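Local coordinates for protein putative LacI-family transcriptional regulator (Bacteroides fragilis, PDB 3GBV) that probably regulates transcription as a LacI-family repressor or activator, sensing a small-molecule ligand through a periplasmic-binding-protein-like domain, at residues Tyr9-Leu14 against Asn260-Leu265; Thr48-Asp51 against Ser57-Ala60; Val73-Thr78 against Lys84-Ala89; Ile95-Ile100 against Lys105-Leu110. One frame throughout, in Å; residues are numbered along the deposited sequence.

Contact 1: residues Tyr9-Leu14 against Asn260-Leu265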
loop_
_atom_site.group_PDB
_atom_site.type_symbol
_atom_site.label_atom_id
_atom_site.label_comp_id
_atom_site.label_asym_id
_atom_site.label_seq_id
_atom_site.Cartn_x
_atom_site.Cartn_y
_atom_site.Cartn_z
ATOM N N TYR A 9 13.477 -31.304 -6.303
ATOM C CA TYR A 9 12.154 -30.776 -6.605
ATOM C C TYR A 9 12.338 -29.719 -7.682
ATOM O O TYR A 9 13.185 -28.831 -7.551
ATOM C CB TYR A 9 11.522 -30.148 -5.362
ATOM C CG TYR A 9 10.884 -31.146 -4.428
ATOM C CD1 TYR A 9 9.735 -31.847 -4.800
ATOM C CD2 TYR A 9 11.428 -31.390 -3.170
ATOM C CE1 TYR A 9 9.142 -32.773 -3.932
ATOM C CE2 TYR A 9 10.851 -32.309 -2.297
ATOM C CZ TYR A 9 9.711 -32.997 -2.679
ATOM O OH TYR A 9 9.152 -33.910 -1.806
ATOM N N THR A 10 11.551 -29.824 -8.746
ATOM C CA THR A 10 11.645 -28.883 -9.853
ATOM C C THR A 10 10.310 -28.208 -10.146
ATOM O O THR A 10 9.325 -28.875 -10.451
ATOM C CB THR A 10 12.145 -29.599 -11.131
ATOM O OG1 THR A 10 13.380 -30.270 -10.843
ATOM C CG2 THR A 10 12.382 -28.595 -12.252
ATOM N N PHE A 11 10.285 -26.882 -10.037
ATOM C CA PHE A 11 9.072 -26.118 -10.298
ATOM C C PHE A 11 9.263 -25.330 -11.579
ATOM O O PHE A 11 10.117 -24.448 -11.649
ATOM C CB PHE A 11 8.774 -25.148 -9.152
ATOM C CG PHE A 11 8.656 -25.807 -7.804
ATOM C CD1 PHE A 11 7.880 -26.953 -7.634
ATOM C CD2 PHE A 11 9.297 -25.259 -6.697
ATOM C CE1 PHE A 11 7.744 -27.541 -6.379
ATOM C CE2 PHE A 11 9.169 -25.835 -5.440
ATOM C CZ PHE A 11 8.389 -26.982 -5.278
ATOM N N ALA A 12 8.475 -25.653 -12.598
ATOM C CA ALA A 12 8.585 -24.952 -13.872
ATOM C C ALA A 12 7.748 -23.673 -13.836
ATOM O O ALA A 12 6.546 -23.720 -13.572
ATOM C CB ALA A 12 8.122 -25.862 -15.011
ATOM N N CYS A 13 8.380 -22.537 -14.099
ATOM C CA CYS A 13 7.675 -21.258 -14.096
ATOM C C CYS A 13 7.594 -20.722 -15.520
ATOM O O CYS A 13 8.602 -20.321 -16.098
ATOM C CB CYS A 13 8.405 -20.253 -13.199
ATOM S SG CYS A 13 8.810 -20.903 -11.548
ATOM N N LEU A 14 6.393 -20.717 -16.084
ATOM C CA LEU A 14 6.199 -20.252 -17.454
ATOM C C LEU A 14 5.669 -18.822 -17.474
ATOM O O LEU A 14 4.535 -18.557 -17.073
ATOM C CB LEU A 14 5.240 -21.201 -18.176
ATOM C CG LEU A 14 5.108 -21.089 -19.696
ATOM C CD1 LEU A 14 6.472 -21.296 -20.348
ATOM C CD2 LEU A 14 4.097 -22.129 -20.197
ATOM N N ASN A 260 5.183 -16.271 -3.245
ATOM C CA ASN A 260 4.062 -17.102 -2.804
ATOM C C ASN A 260 3.755 -18.290 -3.714
ATOM O O ASN A 260 3.351 -19.348 -3.235
ATOM C CB ASN A 260 2.808 -16.248 -2.645
ATOM C CG ASN A 260 2.773 -15.527 -1.324
ATOM O OD1 ASN A 260 3.813 -15.206 -0.754
ATOM N ND2 ASN A 260 1.572 -15.257 -0.829
ATOM N N SER A 261 3.934 -18.125 -5.020
ATOM C CA SER A 261 3.664 -19.225 -5.939
ATOM C C SER A 261 4.510 -20.431 -5.571
ATOM O O SER A 261 4.000 -21.546 -5.448
ATOM C CB SER A 261 3.958 -18.821 -7.388
ATOM O OG SER A 261 2.977 -17.917 -7.866
ATOM N N ILE A 262 5.807 -20.187 -5.389
ATOM C CA ILE A 262 6.765 -21.235 -5.044
ATOM C C ILE A 262 6.500 -21.778 -3.647
ATOM O O ILE A 262 6.561 -22.989 -3.413
ATOM C CB ILE A 262 8.208 -20.705 -5.089
ATOM C CG1 ILE A 262 8.498 -20.077 -6.454
ATOM C CG2 ILE A 262 9.180 -21.847 -4.815
ATOM C CD1 ILE A 262 8.446 -21.055 -7.610
ATOM N N LYS A 263 6.216 -20.876 -2.714
ATOM C CA LYS A 263 5.925 -21.276 -1.341
ATOM C C LYS A 263 4.738 -22.245 -1.331
ATOM O O LYS A 263 4.790 -23.300 -0.692
ATOM C CB LYS A 263 5.592 -20.046 -0.493
ATOM C CG LYS A 263 5.283 -20.367 0.966
ATOM C CD LYS A 263 4.869 -19.119 1.727
ATOM C CE LYS A 263 4.562 -19.429 3.183
ATOM N NZ LYS A 263 3.486 -20.451 3.313
ATOM N N THR A 264 3.678 -21.876 -2.049
ATOM C CA THR A 264 2.474 -22.699 -2.138
ATOM C C THR A 264 2.782 -24.085 -2.707
ATOM O O THR A 264 2.238 -25.083 -2.250
ATOM C CB THR A 264 1.408 -22.039 -3.030
ATOM O OG1 THR A 264 1.101 -20.722 -2.537
ATOM C CG2 THR A 264 0.142 -22.887 -3.037
ATOM N N LEU A 265 3.649 -24.142 -3.708
ATOM C CA LEU A 265 4.019 -25.414 -4.307
ATOM C C LEU A 265 4.816 -26.257 -3.315
ATOM O O LEU A 265 4.627 -27.471 -3.227
ATOM C CB LEU A 265 4.842 -25.184 -5.578
ATOM C CG LEU A 265 4.043 -24.646 -6.762
ATOM C CD1 LEU A 265 4.962 -24.382 -7.960
ATOM C CD2 LEU A 265 2.973 -25.659 -7.131
#

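Contact 2: residues Thr48-Asp51 against Ser57-Ala60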
loop_
_atom_site.group_PDB
_atom_site.type_symbol
_atom_site.label_atom_id
_atom_site.label_comp_id
_atom_site.label_asym_id
_atom_site.label_seq_id
_atom_site.Cartn_x
_atom_site.Cartn_y
_atom_site.Cartn_z
ATOM N N THR A 48 11.096 -20.531 -17.884
ATOM C CA THR A 48 11.163 -20.563 -19.337
ATOM C C THR A 48 10.199 -19.496 -19.795
ATOM O O THR A 48 9.140 -19.310 -19.198
ATOM C CB THR A 48 10.737 -21.923 -19.957
ATOM O OG1 THR A 48 9.316 -22.077 -19.872
ATOM C CG2 THR A 48 11.417 -23.067 -19.247
ATOM N N HIS A 49 10.581 -18.782 -20.841
ATOM C CA HIS A 49 9.752 -17.722 -21.383
ATOM C C HIS A 49 9.072 -18.221 -22.635
ATOM O O HIS A 49 9.604 -19.075 -23.346
ATOM C CB HIS A 49 10.619 -16.516 -21.683
ATOM C CG HIS A 49 11.376 -16.035 -20.491
ATOM N ND1 HIS A 49 10.772 -15.361 -19.453
ATOM C CD2 HIS A 49 12.673 -16.192 -20.137
ATOM C CE1 HIS A 49 11.665 -15.124 -18.509
ATOM N NE2 HIS A 49 12.826 -15.620 -18.899
ATOM N N TYR A 50 7.893 -17.684 -22.909
ATOM C CA TYR A 50 7.137 -18.114 -24.068
ATOM C C TYR A 50 6.632 -16.958 -24.910
ATOM O O TYR A 50 6.457 -15.843 -24.412
ATOM C CB TYR A 50 5.949 -18.960 -23.612
ATOM C CG TYR A 50 4.862 -18.182 -22.903
ATOM C CD1 TYR A 50 3.885 -17.494 -23.627
ATOM C CD2 TYR A 50 4.772 -18.176 -21.508
ATOM C CE1 TYR A 50 2.837 -16.832 -22.981
ATOM C CE2 TYR A 50 3.730 -17.513 -20.851
ATOM C CZ TYR A 50 2.762 -16.846 -21.595
ATOM O OH TYR A 50 1.699 -16.231 -20.957
ATOM N N ASP A 51 6.402 -17.230 -26.193
ATOM C CA ASP A 51 5.869 -16.222 -27.093
ATOM C C ASP A 51 4.380 -16.295 -26.799
ATOM O O ASP A 51 3.756 -17.330 -27.010
ATOM C CB ASP A 51 6.133 -16.595 -28.553
ATOM C CG ASP A 51 5.830 -15.452 -29.505
ATOM O OD1 ASP A 51 4.915 -14.650 -29.199
ATOM O OD2 ASP A 51 6.500 -15.363 -30.561
ATOM N N SER A 57 4.319 -21.663 -31.337
ATOM C CA SER A 57 5.502 -21.470 -30.504
ATOM C C SER A 57 5.183 -21.810 -29.057
ATOM O O SER A 57 5.919 -22.568 -28.416
ATOM C CB SER A 57 5.998 -20.025 -30.587
ATOM O OG SER A 57 7.134 -19.833 -29.761
ATOM N N PHE A 58 4.086 -21.245 -28.549
ATOM C CA PHE A 58 3.667 -21.489 -27.173
ATOM C C PHE A 58 3.490 -22.980 -26.905
ATOM O O PHE A 58 3.883 -23.478 -25.853
ATOM C CB PHE A 58 2.354 -20.766 -26.856
ATOM C CG PHE A 58 1.802 -21.109 -25.499
ATOM C CD1 PHE A 58 2.474 -20.724 -24.344
ATOM C CD2 PHE A 58 0.662 -21.902 -25.374
ATOM C CE1 PHE A 58 2.020 -21.125 -23.087
ATOM C CE2 PHE A 58 0.204 -22.308 -24.119
ATOM C CZ PHE A 58 0.887 -21.924 -22.975
ATOM N N VAL A 59 2.891 -23.682 -27.861
ATOM C CA VAL A 59 2.669 -25.117 -27.737
ATOM C C VAL A 59 4.010 -25.836 -27.610
ATOM O O VAL A 59 4.195 -26.679 -26.732
ATOM C CB VAL A 59 1.920 -25.673 -28.977
ATOM C CG1 VAL A 59 1.849 -27.191 -28.920
ATOM C CG2 VAL A 59 0.517 -25.074 -29.046
ATOM N N ALA A 60 4.940 -25.497 -28.496
ATOM C CA ALA A 60 6.262 -26.110 -28.487
ATOM C C ALA A 60 6.964 -25.935 -27.146
ATOM O O ALA A 60 7.533 -26.889 -26.612
ATOM C CB ALA A 60 7.119 -25.523 -29.600
HETATM O O HOH W 1 6.940 -19.523 -27.139
#

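Contact 3: residues Val73-Thr78 against Lys84-Ala89. With EDO (1,2-ethanediol), chain C.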
loop_
_atom_site.group_PDB
_atom_site.type_symbol
_atom_site.label_atom_id
_atom_site.label_comp_id
_atom_site.label_asym_id
_atom_site.label_seq_id
_atom_site.Cartn_x
_atom_site.Cartn_y
_atom_site.Cartn_z
ATOM N N VAL A 73 4.066 -26.464 -11.303
ATOM C CA VAL A 73 4.125 -25.405 -12.291
ATOM C C VAL A 73 3.388 -24.154 -11.834
ATOM O O VAL A 73 2.325 -24.243 -11.237
ATOM C CB VAL A 73 3.464 -25.843 -13.616
ATOM C CG1 VAL A 73 3.606 -24.736 -14.653
ATOM C CG2 VAL A 73 4.075 -27.144 -14.107
HETATM N N MSE A 74 3.980 -22.991 -12.090
HETATM C CA MSE A 74 3.325 -21.721 -11.805
HETATM C C MSE A 74 3.289 -21.165 -13.226
HETATM O O MSE A 74 4.240 -21.358 -14.000
HETATM C CB MSE A 74 4.147 -20.851 -10.844
HETATM C CG MSE A 74 5.520 -20.428 -11.342
HETATM SE SE MSE A 74 5.487 -18.568 -12.012
HETATM C CE MSE A 74 5.310 -18.841 -13.966
ATOM N N PHE A 75 2.195 -20.513 -13.596
ATOM C CA PHE A 75 2.070 -20.032 -14.959
ATOM C C PHE A 75 1.260 -18.752 -15.069
ATOM O O PHE A 75 0.188 -18.635 -14.482
ATOM C CB PHE A 75 1.442 -21.162 -15.788
ATOM C CG PHE A 75 0.908 -20.742 -17.133
ATOM C CD1 PHE A 75 1.704 -20.047 -18.046
ATOM C CD2 PHE A 75 -0.390 -21.090 -17.506
ATOM C CE1 PHE A 75 1.210 -19.709 -19.315
ATOM C CE2 PHE A 75 -0.890 -20.761 -18.766
ATOM C CZ PHE A 75 -0.088 -20.068 -19.675
ATOM N N ALA A 76 1.794 -17.789 -15.812
ATOM C CA ALA A 76 1.128 -16.511 -16.034
ATOM C C ALA A 76 0.521 -16.551 -17.430
ATOM O O ALA A 76 1.241 -16.474 -18.422
ATOM C CB ALA A 76 2.125 -15.377 -15.941
ATOM N N PRO A 77 -0.810 -16.678 -17.522
ATOM C CA PRO A 77 -1.541 -16.734 -18.801
ATOM C C PRO A 77 -1.673 -15.381 -19.503
ATOM O O PRO A 77 -1.875 -14.360 -18.859
ATOM C CB PRO A 77 -2.921 -17.271 -18.403
ATOM C CG PRO A 77 -2.730 -17.823 -17.001
ATOM C CD PRO A 77 -1.722 -16.909 -16.393
ATOM N N THR A 78 -1.562 -15.381 -20.824
ATOM C CA THR A 78 -1.718 -14.153 -21.594
ATOM C C THR A 78 -2.943 -14.376 -22.486
ATOM O O THR A 78 -4.001 -13.786 -22.250
ATOM C CB THR A 78 -0.459 -13.854 -22.455
ATOM O OG1 THR A 78 0.681 -13.690 -21.600
ATOM C CG2 THR A 78 -0.652 -12.581 -23.263
ATOM N N LYS A 84 -5.771 -24.514 -23.250
ATOM C CA LYS A 84 -6.495 -25.737 -22.900
ATOM C C LYS A 84 -5.624 -26.996 -23.002
ATOM O O LYS A 84 -5.637 -27.850 -22.113
ATOM C CB LYS A 84 -7.729 -25.893 -23.787
ATOM C CG LYS A 84 -8.664 -26.984 -23.325
ATOM C CD LYS A 84 -9.924 -27.027 -24.165
ATOM C CE LYS A 84 -10.946 -27.948 -23.521
ATOM N NZ LYS A 84 -10.341 -29.275 -23.205
ATOM N N GLY A 85 -4.856 -27.105 -24.078
ATOM C CA GLY A 85 -4.010 -28.269 -24.236
ATOM C C GLY A 85 -3.004 -28.409 -23.107
ATOM O O GLY A 85 -2.770 -29.513 -22.601
ATOM N N PHE A 86 -2.418 -27.286 -22.702
ATOM C CA PHE A 86 -1.414 -27.285 -21.645
ATOM C C PHE A 86 -1.990 -27.745 -20.307
ATOM O O PHE A 86 -1.503 -28.704 -19.713
ATOM C CB PHE A 86 -0.794 -25.885 -21.516
ATOM C CG PHE A 86 0.386 -25.821 -20.585
ATOM C CD1 PHE A 86 1.421 -26.748 -20.679
ATOM C CD2 PHE A 86 0.463 -24.831 -19.611
ATOM C CE1 PHE A 86 2.516 -26.685 -19.809
ATOM C CE2 PHE A 86 1.545 -24.758 -18.744
ATOM C CZ PHE A 86 2.573 -25.683 -18.838
ATOM N N THR A 87 -3.040 -27.071 -19.853
ATOM C CA THR A 87 -3.682 -27.397 -18.586
ATOM C C THR A 87 -4.309 -28.793 -18.557
ATOM O O THR A 87 -4.314 -29.442 -17.512
ATOM C CB THR A 87 -4.746 -26.338 -18.233
ATOM O OG1 THR A 87 -5.665 -26.200 -19.324
ATOM C CG2 THR A 87 -4.077 -24.979 -17.956
ATOM N N ASP A 88 -4.851 -29.254 -19.684
ATOM C CA ASP A 88 -5.431 -30.599 -19.719
ATOM C C ASP A 88 -4.311 -31.616 -19.515
ATOM O O ASP A 88 -4.471 -32.617 -18.810
ATOM C CB ASP A 88 -6.126 -30.884 -21.056
ATOM C CG ASP A 88 -7.522 -30.299 -21.125
ATOM O OD1 ASP A 88 -8.137 -30.090 -20.058
ATOM O OD2 ASP A 88 -8.012 -30.069 -22.251
ATOM N N ALA A 89 -3.168 -31.337 -20.132
ATOM C CA ALA A 89 -2.014 -32.217 -20.032
ATOM C C ALA A 89 -1.451 -32.232 -18.614
ATOM O O ALA A 89 -0.990 -33.267 -18.143
ATOM C CB ALA A 89 -0.935 -31.778 -21.025
HETATM C C1 EDO C . -0.533 -18.364 -22.803
HETATM O O1 EDO C . -1.797 -17.890 -22.330
HETATM C C2 EDO C . -0.390 -18.052 -24.295
HETATM O O2 EDO C . -0.503 -16.638 -24.510
#

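Contact 4: residues Ile95-Ile100 against Lys105-Leu110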
loop_
_atom_site.group_PDB
_atom_site.type_symbol
_atom_site.label_atom_id
_atom_site.label_comp_id
_atom_site.label_asym_id
_atom_site.label_seq_id
_atom_site.Cartn_x
_atom_site.Cartn_y
_atom_site.Cartn_z
ATOM N N ILE A 95 0.089 -33.060 -12.454
ATOM C CA ILE A 95 1.058 -32.015 -12.121
ATOM C C ILE A 95 0.309 -30.753 -11.700
ATOM O O ILE A 95 -0.289 -30.066 -12.530
ATOM C CB ILE A 95 1.974 -31.691 -13.331
ATOM C CG1 ILE A 95 2.713 -32.956 -13.778
ATOM C CG2 ILE A 95 2.977 -30.620 -12.958
ATOM C CD1 ILE A 95 3.558 -32.785 -15.018
ATOM N N PRO A 96 0.323 -30.437 -10.399
ATOM C CA PRO A 96 -0.368 -29.245 -9.902
ATOM C C PRO A 96 0.199 -27.962 -10.501
ATOM O O PRO A 96 1.413 -27.833 -10.682
ATOM C CB PRO A 96 -0.128 -29.316 -8.399
ATOM C CG PRO A 96 1.251 -29.929 -8.328
ATOM C CD PRO A 96 1.135 -31.054 -9.333
ATOM N N TYR A 97 -0.681 -27.013 -10.805
ATOM C CA TYR A 97 -0.239 -25.748 -11.360
ATOM C C TYR A 97 -0.903 -24.537 -10.715
ATOM O O TYR A 97 -2.051 -24.591 -10.257
ATOM C CB TYR A 97 -0.443 -25.729 -12.876
ATOM C CG TYR A 97 -1.872 -25.826 -13.343
ATOM C CD1 TYR A 97 -2.639 -24.680 -13.545
ATOM C CD2 TYR A 97 -2.437 -27.063 -13.673
ATOM C CE1 TYR A 97 -3.922 -24.760 -14.075
ATOM C CE2 TYR A 97 -3.726 -27.152 -14.202
ATOM C CZ TYR A 97 -4.456 -26.000 -14.406
ATOM O OH TYR A 97 -5.709 -26.084 -14.969
ATOM N N ILE A 98 -0.152 -23.443 -10.688
ATOM C CA ILE A 98 -0.604 -22.201 -10.092
ATOM C C ILE A 98 -0.709 -21.067 -11.110
ATOM O O ILE A 98 0.197 -20.858 -11.917
ATOM C CB ILE A 98 0.370 -21.755 -8.973
ATOM C CG1 ILE A 98 0.351 -22.780 -7.835
ATOM C CG2 ILE A 98 0.004 -20.355 -8.480
ATOM C CD1 ILE A 98 1.364 -22.510 -6.767
ATOM N N TYR A 99 -1.824 -20.345 -11.072
ATOM C CA TYR A 99 -1.994 -19.208 -11.958
ATOM C C TYR A 99 -1.582 -17.941 -11.224
ATOM O O TYR A 99 -1.826 -17.784 -10.027
ATOM C CB TYR A 99 -3.452 -19.022 -12.403
ATOM C CG TYR A 99 -3.971 -20.003 -13.438
ATOM C CD1 TYR A 99 -3.146 -20.484 -14.465
ATOM C CD2 TYR A 99 -5.305 -20.405 -13.418
ATOM C CE1 TYR A 99 -3.648 -21.346 -15.444
ATOM C CE2 TYR A 99 -5.814 -21.262 -14.393
ATOM C CZ TYR A 99 -4.987 -21.729 -15.400
ATOM O OH TYR A 99 -5.497 -22.585 -16.351
ATOM N N ILE A 100 -0.941 -17.045 -11.956
ATOM C CA ILE A 100 -0.549 -15.769 -11.406
ATOM C C ILE A 100 -1.052 -14.726 -12.387
ATOM O O ILE A 100 -1.109 -14.970 -13.600
ATOM C CB ILE A 100 0.976 -15.636 -11.257
ATOM C CG1 ILE A 100 1.665 -16.035 -12.561
ATOM C CG2 ILE A 100 1.455 -16.479 -10.098
ATOM C CD1 ILE A 100 3.182 -15.906 -12.518
ATOM N N LYS A 105 -10.965 -19.251 -15.778
ATOM C CA LYS A 105 -12.155 -19.852 -15.196
ATOM C C LYS A 105 -12.511 -21.279 -15.597
ATOM O O LYS A 105 -12.823 -22.100 -14.733
ATOM C CB LYS A 105 -13.355 -18.933 -15.444
ATOM C CG LYS A 105 -13.280 -17.617 -14.670
ATOM C CD LYS A 105 -13.443 -17.860 -13.172
ATOM C CE LYS A 105 -13.117 -16.623 -12.366
ATOM N NZ LYS A 105 -13.859 -15.450 -12.884
ATOM N N ASP A 106 -12.470 -21.586 -16.889
ATOM C CA ASP A 106 -12.820 -22.929 -17.337
ATOM C C ASP A 106 -11.731 -23.959 -17.037
ATOM O O ASP A 106 -11.866 -25.127 -17.402
ATOM C CB ASP A 106 -13.126 -22.928 -18.836
ATOM C CG ASP A 106 -11.886 -22.745 -19.682
ATOM O OD1 ASP A 106 -11.146 -21.760 -19.458
ATOM O OD2 ASP A 106 -11.649 -23.588 -20.574
ATOM N N ALA A 107 -10.658 -23.530 -16.376
ATOM C CA ALA A 107 -9.563 -24.435 -16.027
ATOM C C ALA A 107 -8.942 -24.077 -14.676
ATOM O O ALA A 107 -7.783 -23.656 -14.609
ATOM C CB ALA A 107 -8.497 -24.412 -17.116
ATOM N N PRO A 108 -9.700 -24.252 -13.579
ATOM C CA PRO A 108 -9.216 -23.941 -12.231
ATOM C C PRO A 108 -7.875 -24.578 -11.874
ATOM O O PRO A 108 -7.630 -25.758 -12.152
ATOM C CB PRO A 108 -10.352 -24.416 -11.326
ATOM C CG PRO A 108 -10.998 -25.498 -12.115
ATOM C CD PRO A 108 -11.011 -24.925 -13.513
ATOM N N PRO A 109 -6.977 -23.784 -11.263
ATOM C CA PRO A 109 -5.646 -24.228 -10.847
ATOM C C PRO A 109 -5.679 -24.688 -9.399
ATOM O O PRO A 109 -6.748 -24.774 -8.788
ATOM C CB PRO A 109 -4.830 -22.963 -10.985
ATOM C CG PRO A 109 -5.795 -21.950 -10.406
ATOM C CD PRO A 109 -7.109 -22.324 -11.082
ATOM N N LEU A 110 -4.499 -24.968 -8.856
ATOM C CA LEU A 110 -4.376 -25.376 -7.470
ATOM C C LEU A 110 -4.525 -24.108 -6.648
ATOM O O LEU A 110 -5.152 -24.117 -5.588
ATOM C CB LEU A 110 -3.000 -25.984 -7.205
ATOM C CG LEU A 110 -2.578 -26.066 -5.731
ATOM C CD1 LEU A 110 -3.422 -27.101 -4.988
ATOM C CD2 LEU A 110 -1.109 -26.432 -5.659
HETATM O O HOH W 2 -8.489 -27.473 -14.273
#

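Contact 1: residues Tyr9-Leu14 against Asn260-Leu265
F11 turns its phenyl ring to the helix so that L265 lies over one face and I262 approaches obliquely. The CB of L265 stands 4.0 Å from the ring centroid of F11 and 17° off the ring normal, a CH-pi contact displaced toward the CE1 rim, where L265 CB and F11 CE1 are 3.8 Å apart. The CD1 methyl of the same leucine rests over the root of the ring, 4.0 Å from F11 CG, and the two side chains run past each other in opposite directions. With CG opposite its own carbonyl carbon, chi1 -56° swings the ring toward the helix, where L265 and I262 both meet it from the same side. This is the sheet-to-helix layer of an alpha/beta sandwich: strand 9-16 is internal to a parallel six-stranded sheet, and helix 254-270 returns to cover it. The axes of the two short segments approach to 10.2 Å, their N-to-C directions 143° apart. I262 divides its branches between two strand residues, CG2 meeting F11 CD2 at 3.9 Å and CD1 meeting C13 SG at 4.0 Å. A12, between them, points the other way, and S261 and L265 extend this face onto I98.

Contact 2: residues Thr48-Asp51 against Ser57-Ala60
Y50 offers the face of its ring to the edge of F58 in a T-shaped pair, centroids 5.1 Å apart and planes at 68°. F58 CE1 stands over the middle of the tyrosine ring, while F58 CD1 comes within 3.6 Å of Y50 CD1; the two side chains lie alongside and point the same way. Next to the rings, D51 packs its CB 3.6 Å from S57 OG, and a water joins the pair by accepting from D51 N and hydrogen-bonding to that same hydroxyl, 2.6 Å from OG. Here strand 43-50, the outermost strand of the parallel sheet on its side, gives way to helix 55-66, and the pair bridges the strand-to-helix turn of a Rossmann-like beta-alpha unit. The turn is itself braced, since D54 OD1 accepts from S57 N and D51 OD1 from Y53 N. A chi1 of 70°, CG lying between the backbone N and the carbonyl carbon, turns the Y50 ring to F58; farther out, its hydroxyl is held by A76 O and T78 OG1. L14 of the adjoining strand touches the same CE1 edge of F58, and Y82 and T83 also pack on that ring.

Contact 3: residues Val73-Thr78 against Lys84-Ala89
F86 drives the edge of its ring at the face of F75, a T-shaped pair with centroids 5.6 Å apart and planes at 83°. F86 CE2 is the leading atom, 4.3 Å from F75 CD2 and displaced toward the rim of the ring it faces. The other face of F75 is covered as well: the backbone N of P77 stands 4.0 Å above the plane over the ring centre. CG of F75 lies opposite its backbone N (chi1 165°), which places the phenyl between the helix and its own following turn. Farther back on the strand V73 adds a lighter touch, its CG1 lying 4.4 Å from F86 CZ. These approaches are ordinary apolar spacing, and no hydrogen bond crosses between the segments.

At the buried end of the strand, a 1,2-ethanediol molecule, probably from the crystallisation liquor, lodges against the edge of the F75 ring, with its C1 3.6 Å from F75 CZ. T78 N donates to its O1 over 2.9 Å, and P52 O and V79 N also bond to it. The open side is that of K84 and D88, one helical turn apart and exposed, which form a salt bridge of 2.6 Å from K84 NZ to D88 OD2, using the syn lone pair of the carboxylate.

The contact joins the first two elements of the beta-alpha-beta unit made by strand 72-75, helix 84-93 and strand 97-100. In the sheet, strand 72-75 lies between strands 9-16 and 97-100, while helix 55-66 packs beside F86 through S62 and I66 and meets F75 through F58.

Contact 4: residues Ile95-Ile100 against Lys105-Leu110
P109 packs against the rings of Y97 and Y99, crossing both side chains at about a right angle. P109 CG comes to 3.4 Å from Y99 CD2. P109 CB lies 4.0 Å from the centroid of the Y99 ring, 30° off the normal, an off-centre CH-pi contact. The same CB is 3.7 Å from CE1 of Y97, whose CD1 in turn covers one face of the Y99 ring. Beside this cluster L110 lays CD2 against P96 CB at 4.1 Å. Y97 reaches the loop although its CB points away from it: CG is set between the backbone N and carbonyl carbon (chi1 63°), and the long ring brings the hydroxyl back.

Outward the chemistry turns polar. L110 N donates to Y97 O over 2.8 Å. The carbonyl of A107 receives the Y99 hydroxyl at 3.1 Å from OH to O, in the carbonyl plane and on a lone pair. Y97 OH also lies close to A107 O, and a water that donates to P108 O hydrogen-bonds to the same tyrosine hydroxyl, beside the exposed P108.

The loop thus turns from strand 97-100 back to strand 111-114, its parallel neighbour in the sheet, without an intervening helix. T87 and L90 of helix 84-93 pack on the Y97 side, and helix 254-270 lies against P96 and L110 through L269 and H268.

All four contacts gather round one parallel sheet, yet their chemistry tracks their depth. Contacts 1 and 3 are fully buried and wholly apolar across their segments; both use an internal strand, and strands 9-16 and 72-75 are joined directly by backbone hydrogen bonds. Contact 2, at the outer strand, and contact 4, at a loop, are partly buried and bring in water. Contact 4 alone has direct hydrogen bonds between its segments, whereas the polar link in contact 2 passes through water. Contact 2 is tied to contact 3 through the tyrosine hydroxyl, but does not touch contact 4. I98 of contact 4 pairs with strand 72-75 of contact 3 and packs under the helix of contact 1.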